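Local atomic coordinates of endoglycosidase (Bacteroides thetaiotaomicron, PDB entry 6Q64), a protein that probably hydrolyses glycosidic bonds as a family 18 glycoside hydrolase that takes part in the breakdown of complex N-glycans. Residues E285-W290 / T332-Y337. The protein carries 1 engineered substitution. Sequence-based numbering, arbitrary orientation.
Sequences EFEQGW and TYHMEY
F286 lies against T332 and the turn that follows it, and its side chain can be traced outward as an example of how neighbouring parallel strands stay in touch where one runs into a short helix and the other into a 3-10 turn. F286 CB passes 2.9 Å from Y333 O and also lies near H334 O. CG and CD2 then come alongside T332 CB. CD2 and CE2 are closest to the methyl T332 CG2, with CZ, CE1 and CD1 a little farther; this CH-pi contact puts T332 CG2 over one face of the F286 ring, offset toward the rim. The other face receives W290 CA, while I313 of helix 311-317 touches both F286 and T332. An alanine here would probably leave the T332 methyl without its aromatic partner and open a gap between strand 329-333, helix 311-317 and W290. E285 pairs with Y333 in a parallel bridge, Y333 is also bonded to V284, and F286 N and E287 N make weak hydrogen bonds to Y333 O. E285 caps the short helix, its OE2 accepting from Q288 N at 2.6 Å. CG of E285 lies anti to the backbone N (chi1 153°); beyond it the chain bends, and OE1 ends at the edge of the Y333 ring, 3.2 Å from Y333 CD2. Farther along, the Y337 ring edge is turned toward the face of the five-membered ring of W290, an offset edge-to-face pair. Strands 280-285 and 329-333, seventh and eighth in chain order, are neighbours in the parallel sheet, and this meeting of their C-terminal ends is typical of the TIM barrel of glycoside hydrolase family 18.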
ATOM      1  N   GLU A 285       8.028   5.867  -9.210  1.00 75.91           N
ATOM      2  CA  GLU A 285       9.317   5.526  -8.541  1.00 81.95           C
ATOM      3  C   GLU A 285      10.011   6.826  -8.127  1.00 80.64           C
ATOM      4  O   GLU A 285      10.511   7.560  -9.007  1.00 81.77           O
ATOM      5  CB  GLU A 285      10.093   4.552  -9.432  1.00 84.97           C
ATOM      6  CG  GLU A 285      11.601   4.546  -9.317  1.00 95.29           C
ATOM      7  CD  GLU A 285      12.255   4.659  -7.957  1.00100.20           C
ATOM      8  OE1 GLU A 285      12.666   3.604  -7.394  1.00 98.20           O
ATOM      9  OE2 GLU A 285      12.417   5.816  -7.512  1.00106.90           O
ATOM     10  N   PHE A 286      10.009   7.084  -6.821  1.00 78.82           N
ATOM     11  CA  PHE A 286      10.276   8.420  -6.232  1.00 84.63           C
ATOM     12  C   PHE A 286      11.677   8.483  -5.607  1.00 89.26           C
ATOM     13  O   PHE A 286      12.189   9.602  -5.471  1.00 92.38           O
ATOM     14  CB  PHE A 286       9.127   8.796  -5.294  1.00 82.12           C
ATOM     15  CG  PHE A 286       8.220   9.863  -5.848  1.00 77.00           C
ATOM     16  CD1 PHE A 286       8.063  10.012  -7.211  1.00 72.30           C
ATOM     17  CD2 PHE A 286       7.556  10.733  -5.003  1.00 78.12           C
ATOM     18  CE1 PHE A 286       7.261  11.010  -7.723  1.00 72.74           C
ATOM     19  CE2 PHE A 286       6.742  11.726  -5.520  1.00 79.54           C
ATOM     20  CZ  PHE A 286       6.597  11.863  -6.881  1.00 75.37           C
ATOM     21  N   GLU A 287      12.293   7.335  -5.303  1.00 90.42           N
ATOM     22  CA  GLU A 287      13.756   7.216  -5.073  1.00 89.98           C
ATOM     23  C   GLU A 287      14.492   7.925  -6.219  1.00 89.61           C
ATOM     24  O   GLU A 287      15.449   8.636  -5.942  1.00 95.69           O
ATOM     25  CB  GLU A 287      14.092   5.742  -4.860  1.00 92.74           C
ATOM     26  CG  GLU A 287      15.570   5.396  -4.821  1.00103.56           C
ATOM     27  CD  GLU A 287      15.855   4.055  -4.147  1.00107.50           C
ATOM     28  OE1 GLU A 287      16.146   4.074  -2.945  1.00108.48           O
ATOM     29  OE2 GLU A 287      15.733   2.992  -4.813  1.00103.12           O
ATOM     30  N   GLN A 288      13.999   7.863  -7.450  1.00 94.77           N
ATOM     31  CA  GLN A 288      14.686   8.474  -8.618  1.00 97.24           C
ATOM     32  C   GLN A 288      13.914   9.655  -9.226  1.00 92.53           C
ATOM     33  O   GLN A 288      14.548  10.452  -9.907  1.00 95.59           O
ATOM     34  CB  GLN A 288      14.905   7.391  -9.661  1.00100.15           C
ATOM     35  CG  GLN A 288      16.195   6.629  -9.440  1.00109.55           C
ATOM     36  CD  GLN A 288      16.519   5.866 -10.701  1.00120.67           C
ATOM     37  OE1 GLN A 288      15.621   5.428 -11.430  1.00115.61           O
ATOM     38  NE2 GLN A 288      17.807   5.742 -10.993  1.00124.74           N
ATOM     39  N   GLY A 289      12.603   9.762  -9.030  1.00 83.65           N
ATOM     40  CA  GLY A 289      11.781  10.721  -9.790  1.00 79.92           C
ATOM     41  C   GLY A 289      11.039  11.702  -8.907  1.00 78.35           C
ATOM     42  O   GLY A 289      10.211  12.461  -9.460  1.00 75.34           O
ATOM     43  N   TRP A 290      11.374  11.744  -7.607  1.00 81.11           N
ATOM     44  CA  TRP A 290      10.801  12.707  -6.626  1.00 78.64           C
ATOM     45  C   TRP A 290      10.899  14.119  -7.190  1.00 77.48           C
ATOM     46  O   TRP A 290       9.984  14.911  -6.951  1.00 79.89           O
ATOM     47  CB  TRP A 290      11.494  12.607  -5.269  1.00 81.99           C
ATOM     48  CG  TRP A 290      12.951  12.950  -5.305  1.00 88.23           C
ATOM     49  CD1 TRP A 290      13.986  12.110  -5.591  1.00 88.95           C
ATOM     50  CD2 TRP A 290      13.540  14.240  -5.041  1.00 90.41           C
ATOM     51  NE1 TRP A 290      15.172  12.784  -5.508  1.00 95.18           N
ATOM     52  CE2 TRP A 290      14.933  14.089  -5.171  1.00 92.26           C
ATOM     53  CE3 TRP A 290      13.028  15.500  -4.716  1.00 91.78           C
ATOM     54  CZ2 TRP A 290      15.813  15.150  -4.998  1.00 92.55           C
ATOM     55  CZ3 TRP A 290      13.896  16.555  -4.545  1.00 93.26           C
ATOM     56  CH2 TRP A 290      15.270  16.375  -4.685  1.00 95.63           C
ATOM     57  N   THR A 332       3.520   6.459  -4.407  1.00 67.24           N
ATOM     58  CA  THR A 332       4.935   6.729  -4.717  1.00 65.91           C
ATOM     59  C   THR A 332       5.767   5.770  -3.889  1.00 67.05           C
ATOM     60  O   THR A 332       5.374   5.475  -2.750  1.00 63.23           O
ATOM     61  CB  THR A 332       5.207   8.184  -4.379  1.00 67.29           C
ATOM     62  OG1 THR A 332       4.634   8.266  -3.076  1.00 70.91           O
ATOM     63  CG2 THR A 332       4.565   9.170  -5.334  1.00 66.38           C
ATOM     64  N   TYR A 333       6.813   5.229  -4.502  1.00 75.54           N
ATOM     65  CA  TYR A 333       7.851   4.408  -3.829  1.00 77.22           C
ATOM     66  C   TYR A 333       8.853   5.378  -3.210  1.00 79.25           C
ATOM     67  O   TYR A 333       9.380   6.231  -3.953  1.00 73.21           O
ATOM     68  CB  TYR A 333       8.478   3.447  -4.839  1.00 75.16           C
ATOM     69  CG  TYR A 333       9.627   2.625  -4.328  1.00 73.88           C
ATOM     70  CD1 TYR A 333       9.446   1.652  -3.363  1.00 74.64           C
ATOM     71  CD2 TYR A 333      10.901   2.813  -4.836  1.00 78.48           C
ATOM     72  CE1 TYR A 333      10.513   0.891  -2.902  1.00 80.88           C
ATOM     73  CE2 TYR A 333      11.973   2.046  -4.413  1.00 83.36           C
ATOM     74  CZ  TYR A 333      11.780   1.084  -3.438  1.00 86.06           C
ATOM     75  OH  TYR A 333      12.862   0.362  -3.022  1.00 96.63           O
ATOM     76  N   HIS A 334       9.083   5.243  -1.900  1.00 87.70           N
ATOM     77  CA  HIS A 334       9.874   6.194  -1.082  1.00 92.39           C
ATOM     78  C   HIS A 334       9.188   7.551  -1.220  1.00 88.30           C
ATOM     79  O   HIS A 334       9.746   8.489  -1.788  1.00 86.86           O
ATOM     80  CB  HIS A 334      11.362   6.142  -1.486  1.00 98.70           C
ATOM     81  CG  HIS A 334      12.149   5.087  -0.767  1.00106.78           C
ATOM     82  ND1 HIS A 334      12.855   4.103  -1.433  1.00109.24           N
ATOM     83  CD2 HIS A 334      12.365   4.871   0.551  1.00105.77           C
ATOM     84  CE1 HIS A 334      13.449   3.316  -0.559  1.00111.34           C
ATOM     85  NE2 HIS A 334      13.158   3.764   0.663  1.00109.43           N
HETATM   86  N   MSE A 335       7.928   7.580  -0.761  1.00 80.65           N
HETATM   87  CA  MSE A 335       7.059   8.745  -0.853  1.00 83.69           C
HETATM   88  C   MSE A 335       7.697   9.969  -0.195  1.00 87.72           C
HETATM   89  O   MSE A 335       7.487  11.086  -0.665  1.00 91.17           O
HETATM   90  CB  MSE A 335       5.692   8.461  -0.217  1.00 78.17           C
HETATM   91  CG  MSE A 335       5.741   7.604   0.998  1.00 77.74           C
HETATM   92 SE   MSE A 335       3.987   7.426   1.836  1.00 77.34          SE
HETATM   93  CE  MSE A 335       2.686   8.605   1.014  1.00 73.58           C
ATOM     94  N   GLU A 336       8.491   9.734   0.861  1.00 87.27           N
ATOM     95  CA  GLU A 336       9.095  10.793   1.662  1.00 87.25           C
ATOM     96  C   GLU A 336      10.150  11.604   0.891  1.00 84.58           C
ATOM     97  O   GLU A 336      10.429  12.713   1.333  1.00 85.81           O
ATOM     98  CB  GLU A 336       9.693  10.233   2.956  1.00 87.02           C
ATOM     99  CG  GLU A 336      10.936   9.389   2.761  1.00 93.08           C
ATOM    100  CD  GLU A 336      10.716   7.895   2.558  1.00 97.32           C
ATOM    101  OE1 GLU A 336      11.702   7.106   2.745  1.00 98.80           O
ATOM    102  OE2 GLU A 336       9.569   7.517   2.206  1.00 90.62           O
ATOM    103  N   TYR A 337      10.674  11.125  -0.237  1.00 84.54           N
ATOM    104  CA  TYR A 337      11.647  11.874  -1.084  1.00 85.13           C
ATOM    105  C   TYR A 337      10.959  13.058  -1.782  1.00 80.92           C
ATOM    106  O   TYR A 337      11.667  13.812  -2.462  1.00 87.73           O
ATOM    107  CB  TYR A 337      12.310  10.955  -2.115  1.00 86.75           C
ATOM    108  CG  TYR A 337      13.355  10.019  -1.552  1.00 91.93           C
ATOM    109  CD1 TYR A 337      13.076   9.226  -0.452  1.00 94.09           C
ATOM    110  CD2 TYR A 337      14.622   9.916  -2.114  1.00 98.52           C
ATOM    111  CE1 TYR A 337      14.002   8.334   0.059  1.00 96.94           C
ATOM    112  CE2 TYR A 337      15.573   9.046  -1.604  1.00101.84           C
ATOM    113  CZ  TYR A 337      15.253   8.245  -0.519  1.00102.89           C
ATOM    114  OH  TYR A 337      16.143   7.363   0.015  1.00110.38           O
TER